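Local coordinates for protein DNA-entry nuclease (Competence-specific nuclease) (Streptococcus agalactiae ILRI112, PDB 4QH0) that probably cuts DNA without regard to sequence, as a magnesium-binding nuclease of the His-Me finger clan linked to DNA entry during competence, at residues Leu70-Arg75 against Asp165-Val170. The protein carries 1 engineered substitution. Sequence-based numbering, arbitrary orientation.
Sequences LDRTIR and DQNKRV
Arg75 takes hold of Asp165 side-on, one nitrogen to each carboxylate oxygen: Arg75 NE lies 2.8 Å from Asp165 OD1, and Arg75 NH2 meets Asp165 OD2 on its syn lone pair at 2.9 Å, almost dead straight. A bend at chi2 (83°) swings the guanidinium across Asp165, with the two flat groups nearly coplanar. Arg169 NE and NH2 instead converge on a single oxygen, Asp71 OD2, which is approached from its anti side, with Arg169 NH2 at 2.9 Å. The other oxygen, Asp71 OD1, accepts the backbone N of Thr73, closing an Asx turn, and Thr73 OG1 as well, so donors at both oxygens hold the carboxylate in place. Arg72 runs extended over Asn167, whose CB sits 3.8 Å above the centre of the guanidinium plane; at the guanidinium edge Arg72 NH2 reaches Asp165 O at 3.0 Å, from well above the carbonyl plane. A water donates to Asp165 OD1 and takes a weak bond from Arg72 NE. Asn167, at positive phi, is the C-prime residue of the Schellman motif ending helix 153-164. Beyond it, Leu70 and Val170 form an antiparallel hydrogen-bonded pair joining strands 66-70 and 170-177, and Leu70 packs on Val160 of that helix and Leu118 of helix 116-119.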
ATOM      1  N   LEU A  70      -9.996   6.733  -9.595  1.00 20.79           N
ATOM      2  CA  LEU A  70     -11.020   5.925  -8.951  1.00 23.21           C
ATOM      3  C   LEU A  70     -12.379   6.598  -8.978  1.00 19.99           C
ATOM      4  O   LEU A  70     -12.508   7.760  -8.601  1.00 25.18           O
ATOM      5  CB  LEU A  70     -10.622   5.659  -7.499  1.00 22.38           C
ATOM      6  CG  LEU A  70      -9.256   5.016  -7.272  1.00 18.71           C
ATOM      7  CD1 LEU A  70      -9.010   4.864  -5.781  1.00 19.57           C
ATOM      8  CD2 LEU A  70      -9.158   3.671  -7.976  1.00 17.59           C
ATOM      9  N   ASP A  71     -13.390   5.860  -9.429  1.00 19.80           N
ATOM     10  CA  ASP A  71     -14.777   6.294  -9.306  1.00 19.35           C
ATOM     11  C   ASP A  71     -15.711   5.084  -9.264  1.00 21.18           C
ATOM     12  O   ASP A  71     -15.258   3.949  -9.133  1.00 21.16           O
ATOM     13  CB  ASP A  71     -15.164   7.274 -10.425  1.00 19.89           C
ATOM     14  CG  ASP A  71     -15.040   6.674 -11.815  1.00 26.17           C
ATOM     15  OD1 ASP A  71     -15.201   5.447 -11.973  1.00 23.26           O
ATOM     16  OD2 ASP A  71     -14.789   7.447 -12.764  1.00 29.12           O
ATOM     17  N   ARG A  72     -17.010   5.328  -9.381  1.00 22.79           N
ATOM     18  CA  ARG A  72     -17.999   4.272  -9.200  1.00 19.84           C
ATOM     19  C   ARG A  72     -18.052   3.281 -10.363  1.00 22.68           C
ATOM     20  O   ARG A  72     -18.678   2.230 -10.246  1.00 24.47           O
ATOM     21  CB  ARG A  72     -19.384   4.883  -8.960  1.00 23.58           C
ATOM     22  CG  ARG A  72     -19.589   5.419  -7.546  1.00 22.09           C
ATOM     23  CD  ARG A  72     -20.906   6.164  -7.414  1.00 21.92           C
ATOM     24  NE  ARG A  72     -21.261   6.404  -6.019  1.00 20.81           N
ATOM     25  CZ  ARG A  72     -22.351   7.053  -5.622  1.00 23.77           C
ATOM     26  NH1 ARG A  72     -23.206   7.540  -6.511  1.00 24.47           N
ATOM     27  NH2 ARG A  72     -22.590   7.216  -4.329  1.00 25.43           N
ATOM     28  N   THR A  73     -17.391   3.600 -11.475  1.00 23.37           N
ATOM     29  CA  THR A  73     -17.411   2.722 -12.646  1.00 21.29           C
ATOM     30  C   THR A  73     -16.465   1.528 -12.514  1.00 17.76           C
ATOM     31  O   THR A  73     -16.607   0.548 -13.244  1.00 22.12           O
ATOM     32  CB  THR A  73     -17.051   3.470 -13.952  1.00 19.58           C
ATOM     33  OG1 THR A  73     -15.694   3.924 -13.896  1.00 22.06           O
ATOM     34  CG2 THR A  73     -17.975   4.654 -14.173  1.00 22.28           C
ATOM     35  N   ILE A  74     -15.495   1.615 -11.606  1.00 21.70           N
ATOM     36  CA  ILE A  74     -14.567   0.506 -11.365  1.00 20.32           C
ATOM     37  C   ILE A  74     -14.591   0.051  -9.907  1.00 18.86           C
ATOM     38  O   ILE A  74     -13.898  -0.891  -9.527  1.00 17.92           O
ATOM     39  CB  ILE A  74     -13.124   0.852 -11.798  1.00 23.12           C
ATOM     40  CG1 ILE A  74     -12.577   2.049 -11.016  1.00 19.41           C
ATOM     41  CG2 ILE A  74     -13.093   1.130 -13.296  1.00 25.09           C
ATOM     42  CD1 ILE A  74     -11.099   2.297 -11.247  1.00 22.64           C
ATOM     43  N   ARG A  75     -15.402   0.720  -9.096  1.00 18.98           N
ATOM     44  CA  ARG A  75     -15.625   0.305  -7.719  1.00 21.24           C
ATOM     45  C   ARG A  75     -16.173  -1.127  -7.688  1.00 21.54           C
ATOM     46  O   ARG A  75     -17.064  -1.477  -8.464  1.00 23.94           O
ATOM     47  CB  ARG A  75     -16.594   1.281  -7.051  1.00 18.83           C
ATOM     48  CG  ARG A  75     -17.013   0.941  -5.641  1.00 18.79           C
ATOM     49  CD  ARG A  75     -16.018   1.389  -4.596  1.00 17.36           C
ATOM     50  NE  ARG A  75     -16.655   1.390  -3.282  1.00 20.11           N
ATOM     51  CZ  ARG A  75     -16.854   0.301  -2.544  1.00 20.92           C
ATOM     52  NH1 ARG A  75     -16.444  -0.884  -2.973  1.00 19.96           N
ATOM     53  NH2 ARG A  75     -17.456   0.400  -1.368  1.00 23.82           N
ATOM     54  N   ASP A 165     -17.592   6.434  -2.512  1.00 24.93           N
ATOM     55  CA  ASP A 165     -18.985   6.114  -2.210  1.00 19.28           C
ATOM     56  C   ASP A 165     -19.820   7.367  -1.949  1.00 23.45           C
ATOM     57  O   ASP A 165     -21.032   7.285  -1.746  1.00 25.25           O
ATOM     58  CB  ASP A 165     -19.076   5.145  -1.030  1.00 18.93           C
ATOM     59  CG  ASP A 165     -18.576   3.755  -1.379  1.00 23.63           C
ATOM     60  OD1 ASP A 165     -18.474   3.442  -2.584  1.00 20.91           O
ATOM     61  OD2 ASP A 165     -18.293   2.971  -0.449  1.00 25.44           O
ATOM     62  N   GLN A 166     -19.160   8.522  -1.958  1.00 25.78           N
ATOM     63  CA  GLN A 166     -19.846   9.808  -1.948  1.00 24.11           C
ATOM     64  C   GLN A 166     -19.772  10.441  -3.336  1.00 23.13           C
ATOM     65  O   GLN A 166     -19.943  11.648  -3.493  1.00 28.58           O
ATOM     66  CB  GLN A 166     -19.231  10.724  -0.889  1.00 26.39           C
ATOM     67  CG  GLN A 166     -19.737  10.434   0.514  1.00 32.93           C
ATOM     68  CD  GLN A 166     -18.876  11.060   1.593  1.00 41.72           C
ATOM     69  OE1 GLN A 166     -17.968  11.845   1.310  1.00 30.29           O
ATOM     70  NE2 GLN A 166     -19.157  10.713   2.843  1.00 43.98           N
ATOM     71  N   ASN A 167     -19.516   9.604  -4.337  1.00 19.05           N
ATOM     72  CA  ASN A 167     -19.461  10.033  -5.730  1.00 24.10           C
ATOM     73  C   ASN A 167     -18.355  11.055  -6.010  1.00 28.28           C
ATOM     74  O   ASN A 167     -18.508  11.943  -6.851  1.00 31.60           O
ATOM     75  CB  ASN A 167     -20.819  10.584  -6.166  1.00 23.27           C
ATOM     76  CG  ASN A 167     -20.927  10.746  -7.665  1.00 23.24           C
ATOM     77  OD1 ASN A 167     -20.520   9.871  -8.427  1.00 26.97           O
ATOM     78  ND2 ASN A 167     -21.453  11.883  -8.098  1.00 25.98           N
ATOM     79  N   LYS A 168     -17.241  10.927  -5.299  1.00 27.99           N
ATOM     80  CA  LYS A 168     -16.057  11.722  -5.594  1.00 22.48           C
ATOM     81  C   LYS A 168     -15.116  10.898  -6.454  1.00 24.96           C
ATOM     82  O   LYS A 168     -15.009   9.684  -6.282  1.00 27.46           O
ATOM     83  CB  LYS A 168     -15.347  12.147  -4.311  1.00 26.75           C
ATOM     84  CG  LYS A 168     -16.184  13.031  -3.410  1.00 27.95           C
ATOM     85  CD  LYS A 168     -15.426  13.403  -2.146  1.00 24.38           C
ATOM     86  CE  LYS A 168     -16.266  14.262  -1.217  1.00 35.94           C
ATOM     87  NZ  LYS A 168     -15.552  14.546   0.058  1.00 44.12           N
ATOM     88  N   ARG A 169     -14.448  11.564  -7.393  1.00 24.35           N
ATOM     89  CA  ARG A 169     -13.428  10.926  -8.219  1.00 22.32           C
ATOM     90  C   ARG A 169     -12.060  11.203  -7.608  1.00 25.05           C
ATOM     91  O   ARG A 169     -11.720  12.354  -7.341  1.00 27.54           O
ATOM     92  CB  ARG A 169     -13.490  11.454  -9.653  1.00 23.56           C
ATOM     93  CG  ARG A 169     -14.894  11.473 -10.232  1.00 26.07           C
ATOM     94  CD  ARG A 169     -14.898  11.687 -11.740  1.00 30.55           C
ATOM     95  NE  ARG A 169     -14.355  10.533 -12.458  1.00 34.40           N
ATOM     96  CZ  ARG A 169     -13.280  10.547 -13.242  1.00 30.91           C
ATOM     97  NH1 ARG A 169     -12.588  11.660 -13.450  1.00 29.21           N
ATOM     98  NH2 ARG A 169     -12.898   9.424 -13.835  1.00 30.91           N
ATOM     99  N   VAL A 170     -11.283  10.145  -7.396  1.00 22.15           N
ATOM    100  CA  VAL A 170     -10.037  10.233  -6.642  1.00 22.66           C
ATOM    101  C   VAL A 170      -8.848   9.743  -7.460  1.00 22.14           C
ATOM    102  O   VAL A 170      -8.798   8.584  -7.864  1.00 23.32           O
ATOM    103  CB  VAL A 170     -10.130   9.405  -5.343  1.00 23.00           C
ATOM    104  CG1 VAL A 170      -8.827   9.478  -4.552  1.00 18.05           C
ATOM    105  CG2 VAL A 170     -11.287   9.894  -4.493  1.00 18.05           C
TER
HETATM  106  O   HOH W   1     -20.631   3.929  -4.284  1.00 23.22           O
HETATM  107  O   HOH W   2     -18.371   8.391  -9.213  1.00 27.02           O